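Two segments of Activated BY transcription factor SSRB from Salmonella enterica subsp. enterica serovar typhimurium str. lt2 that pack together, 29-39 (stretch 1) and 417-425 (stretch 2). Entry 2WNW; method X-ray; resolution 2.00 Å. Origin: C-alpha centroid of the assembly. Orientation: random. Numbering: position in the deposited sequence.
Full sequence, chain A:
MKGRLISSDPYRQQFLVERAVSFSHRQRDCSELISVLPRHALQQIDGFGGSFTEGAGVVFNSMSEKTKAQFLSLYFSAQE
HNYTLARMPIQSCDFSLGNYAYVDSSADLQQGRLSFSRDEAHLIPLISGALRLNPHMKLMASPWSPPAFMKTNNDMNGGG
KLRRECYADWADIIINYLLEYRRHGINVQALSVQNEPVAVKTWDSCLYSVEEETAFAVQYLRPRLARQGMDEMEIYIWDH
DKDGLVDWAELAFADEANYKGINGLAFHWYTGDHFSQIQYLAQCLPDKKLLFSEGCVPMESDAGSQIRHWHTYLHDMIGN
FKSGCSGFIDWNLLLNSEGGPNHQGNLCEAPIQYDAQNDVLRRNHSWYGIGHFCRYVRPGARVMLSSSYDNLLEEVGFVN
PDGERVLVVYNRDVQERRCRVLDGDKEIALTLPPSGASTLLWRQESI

Stretch 1 29-39: DCSELISVLPR
Stretch 2, residues 417-425: RRCRVLDGD

Strands 33-37 and 417-423 run parallel, their axes crossing at -23° and approaching to 4.6 Å, with Leu33 opposite Arg420, Ile34 opposite Val421 and Ser35 opposite Leu422 (CA-CA 4.8 to 4.9 Å). The rungs join Glu32, Ile34 and Val36 to Arg420 and Leu422: Arg420 N donates to Glu32 O (2.8 Å), Ile34 N to Arg420 O (3.0 Å), Leu422 N to Ile34 O (2.9 Å) and Val36 N to Leu422 O (2.9 Å). Past the last rung, water 1 donates to Val36 O (2.8 Å) and accepts from Gly424 N (2.9 Å), where phi is 69°.

Glu32, at phi/psi 53/38, leads into the strand. Its CA-to-CB bond points toward stretch 2, and the extended m, t chain (chi3 172°) brings OE1 to 2.8 Å from Arg418 NH2 (m, t, m, chi4 136°), over the guanidinium face, so this salt bridge is purely electrostatic.

Arg420 (m, t, m, chi4 146°) turns its guanidinium back to the loop: NH2 donates to Asp29 O (2.6 Å) and Ser31 O (2.9 Å). Asp29 (t, chi2 73°) places OD2 to salt-bridge Arg420 NH2 (2.8 Å) and accept from Ser31 OG (p, 2.5 Å) and Ser31 N (2.9 Å). Leu33 (m, t) covers a guanidinium face with CD2, which also meets Leu422 CB (t, m; 4.0 Å).

On the Ile34-Val421 face, Ile34 (m, t) extends CD1 to Cys419 SG (p, 3.7 Å), while Val36 (m) brings CG1 to Val421 CG1 (t, 4.2 Å).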

# COMPACT_ATOMS: atom_id res chain seq x y z
N ASP A 29 12.66 -18.70 -12.64
CA ASP A 29 12.66 -17.24 -12.76
C ASP A 29 11.63 -16.63 -11.81
O ASP A 29 10.54 -17.18 -11.63
CB ASP A 29 12.34 -16.81 -14.19
CG ASP A 29 12.12 -15.31 -14.30
OD1 ASP A 29 13.11 -14.56 -14.23
OD2 ASP A 29 10.97 -14.88 -14.46
N CYS A 30 11.98 -15.49 -11.21
CA CYS A 30 11.08 -14.82 -10.28
C CYS A 30 10.57 -13.46 -10.75
O CYS A 30 10.15 -12.64 -9.94
CB CYS A 30 11.77 -14.64 -8.92
SG CYS A 30 12.09 -16.19 -8.04
N SER A 31 10.60 -13.21 -12.06
CA SER A 31 10.15 -11.93 -12.58
C SER A 31 8.66 -11.94 -12.93
O SER A 31 8.06 -13.01 -13.13
CB SER A 31 10.95 -11.55 -13.82
OG SER A 31 10.64 -12.41 -14.90
N GLU A 32 8.07 -10.75 -13.00
CA GLU A 32 6.66 -10.55 -13.34
C GLU A 32 5.69 -11.36 -12.49
O GLU A 32 4.67 -11.84 -12.99
CB GLU A 32 6.43 -10.87 -14.82
CG GLU A 32 7.08 -9.88 -15.76
CD GLU A 32 6.81 -10.17 -17.22
OE1 GLU A 32 7.17 -9.33 -18.07
OE2 GLU A 32 6.23 -11.24 -17.54
N LEU A 33 5.99 -11.47 -11.21
CA LEU A 33 5.15 -12.24 -10.30
C LEU A 33 4.10 -11.48 -9.51
O LEU A 33 4.27 -10.33 -9.15
CB LEU A 33 6.02 -12.95 -9.27
CG LEU A 33 7.07 -13.98 -9.69
CD1 LEU A 33 7.78 -14.48 -8.44
CD2 LEU A 33 6.39 -15.13 -10.42
N ILE A 34 2.99 -12.18 -9.26
CA ILE A 34 1.96 -11.68 -8.38
C ILE A 34 1.95 -12.88 -7.44
O ILE A 34 1.41 -13.94 -7.78
CB ILE A 34 0.58 -11.50 -9.03
CG1 ILE A 34 0.57 -10.22 -9.87
CG2 ILE A 34 -0.50 -11.42 -7.95
CD1 ILE A 34 -0.78 -9.86 -10.47
N SER A 35 2.61 -12.73 -6.31
CA SER A 35 2.72 -13.80 -5.33
C SER A 35 1.52 -13.85 -4.41
O SER A 35 1.08 -12.82 -3.90
CB SER A 35 3.99 -13.63 -4.50
OG SER A 35 5.14 -13.53 -5.33
N VAL A 36 0.99 -15.05 -4.19
CA VAL A 36 -0.14 -15.22 -3.30
C VAL A 36 0.23 -16.21 -2.21
O VAL A 36 0.84 -17.25 -2.47
CB VAL A 36 -1.40 -15.72 -4.06
CG1 VAL A 36 -1.82 -14.69 -5.09
CG2 VAL A 36 -1.13 -17.06 -4.73
N LEU A 37 -0.11 -15.86 -0.97
CA LEU A 37 0.18 -16.72 0.18
C LEU A 37 -1.12 -16.95 0.94
O LEU A 37 -1.38 -16.32 1.96
CB LEU A 37 1.21 -16.06 1.10
CG LEU A 37 2.62 -15.86 0.53
CD1 LEU A 37 2.61 -14.70 -0.45
CD2 LEU A 37 3.60 -15.58 1.66
N PRO A 38 -1.96 -17.87 0.44
CA PRO A 38 -3.25 -18.21 1.04
C PRO A 38 -3.20 -18.55 2.52
O PRO A 38 -4.16 -18.29 3.25
CB PRO A 38 -3.72 -19.40 0.19
CG PRO A 38 -3.11 -19.12 -1.14
CD PRO A 38 -1.72 -18.66 -0.78
N ARG A 39 -2.09 -19.13 2.97
CA ARG A 39 -1.97 -19.51 4.38
C ARG A 39 -1.90 -18.33 5.33
O ARG A 39 -2.12 -18.48 6.53
CB ARG A 39 -0.75 -20.41 4.59
CG ARG A 39 0.59 -19.72 4.44
CD ARG A 39 1.74 -20.70 4.64
NE ARG A 39 3.04 -20.08 4.44
CZ ARG A 39 3.48 -19.61 3.28
NH1 ARG A 39 2.71 -19.68 2.20
NH2 ARG A 39 4.68 -19.06 3.19
N ARG A 417 -0.44 -6.21 -20.43
CA ARG A 417 0.56 -6.57 -19.43
C ARG A 417 0.49 -8.05 -19.06
O ARG A 417 -0.56 -8.68 -19.18
CB ARG A 417 0.41 -5.72 -18.17
CG ARG A 417 0.69 -4.23 -18.37
CD ARG A 417 2.12 -3.98 -18.83
NE ARG A 417 3.09 -4.52 -17.89
CZ ARG A 417 3.49 -3.91 -16.77
NH1 ARG A 417 4.37 -4.49 -15.98
NH2 ARG A 417 3.01 -2.71 -16.47
N ARG A 418 1.62 -8.59 -18.61
CA ARG A 418 1.70 -9.99 -18.23
C ARG A 418 2.08 -10.15 -16.77
O ARG A 418 2.73 -9.29 -16.18
CB ARG A 418 2.75 -10.72 -19.06
CG ARG A 418 2.43 -10.87 -20.52
CD ARG A 418 3.61 -11.52 -21.21
NE ARG A 418 4.81 -10.70 -21.07
CZ ARG A 418 6.01 -11.16 -20.76
NH1 ARG A 418 6.20 -12.46 -20.55
NH2 ARG A 418 7.04 -10.33 -20.66
N CYS A 419 1.67 -11.27 -16.19
CA CYS A 419 2.00 -11.57 -14.81
C CYS A 419 1.88 -13.07 -14.61
O CYS A 419 1.22 -13.76 -15.38
CB CYS A 419 1.06 -10.84 -13.85
SG CYS A 419 -0.66 -11.38 -13.87
N ARG A 420 2.55 -13.56 -13.58
CA ARG A 420 2.48 -14.97 -13.27
C ARG A 420 1.96 -15.08 -11.85
O ARG A 420 2.64 -14.66 -10.91
CB ARG A 420 3.86 -15.63 -13.36
CG ARG A 420 4.36 -15.86 -14.78
CD ARG A 420 5.60 -16.74 -14.75
NE ARG A 420 6.75 -16.04 -14.20
CZ ARG A 420 7.71 -16.60 -13.47
NH1 ARG A 420 7.66 -17.89 -13.18
NH2 ARG A 420 8.72 -15.87 -13.04
N VAL A 421 0.76 -15.62 -11.68
CA VAL A 421 0.21 -15.79 -10.35
C VAL A 421 0.97 -16.97 -9.77
O VAL A 421 0.90 -18.09 -10.30
CB VAL A 421 -1.29 -16.11 -10.39
CG1 VAL A 421 -1.82 -16.35 -8.98
CG2 VAL A 421 -2.04 -14.95 -11.04
N LEU A 422 1.71 -16.72 -8.70
CA LEU A 422 2.53 -17.74 -8.07
C LEU A 422 2.00 -18.14 -6.70
O LEU A 422 1.95 -17.32 -5.78
CB LEU A 422 3.97 -17.23 -7.98
CG LEU A 422 5.16 -18.12 -7.58
CD1 LEU A 422 5.19 -18.31 -6.08
CD2 LEU A 422 5.07 -19.45 -8.31
N ASP A 423 1.58 -19.40 -6.58
CA ASP A 423 1.05 -19.94 -5.33
C ASP A 423 1.92 -21.13 -4.93
O ASP A 423 1.69 -22.26 -5.37
CB ASP A 423 -0.39 -20.40 -5.54
CG ASP A 423 -0.98 -21.04 -4.29
OD1 ASP A 423 -2.11 -21.57 -4.39
OD2 ASP A 423 -0.34 -21.02 -3.23
N GLY A 424 2.91 -20.88 -4.09
CA GLY A 424 3.80 -21.95 -3.66
C GLY A 424 4.66 -22.41 -4.81
O GLY A 424 5.39 -21.61 -5.41
N ASP A 425 4.58 -23.70 -5.15
CA ASP A 425 5.38 -24.24 -6.24
C ASP A 425 4.58 -24.35 -7.54
O ASP A 425 4.99 -25.01 -8.48
CB ASP A 425 5.94 -25.62 -5.85
CG ASP A 425 4.88 -26.70 -5.84
OD1 ASP A 425 3.70 -26.38 -5.57
OD2 ASP A 425 5.23 -27.87 -6.08
O HOH W 1 3.40 -18.31 -2.85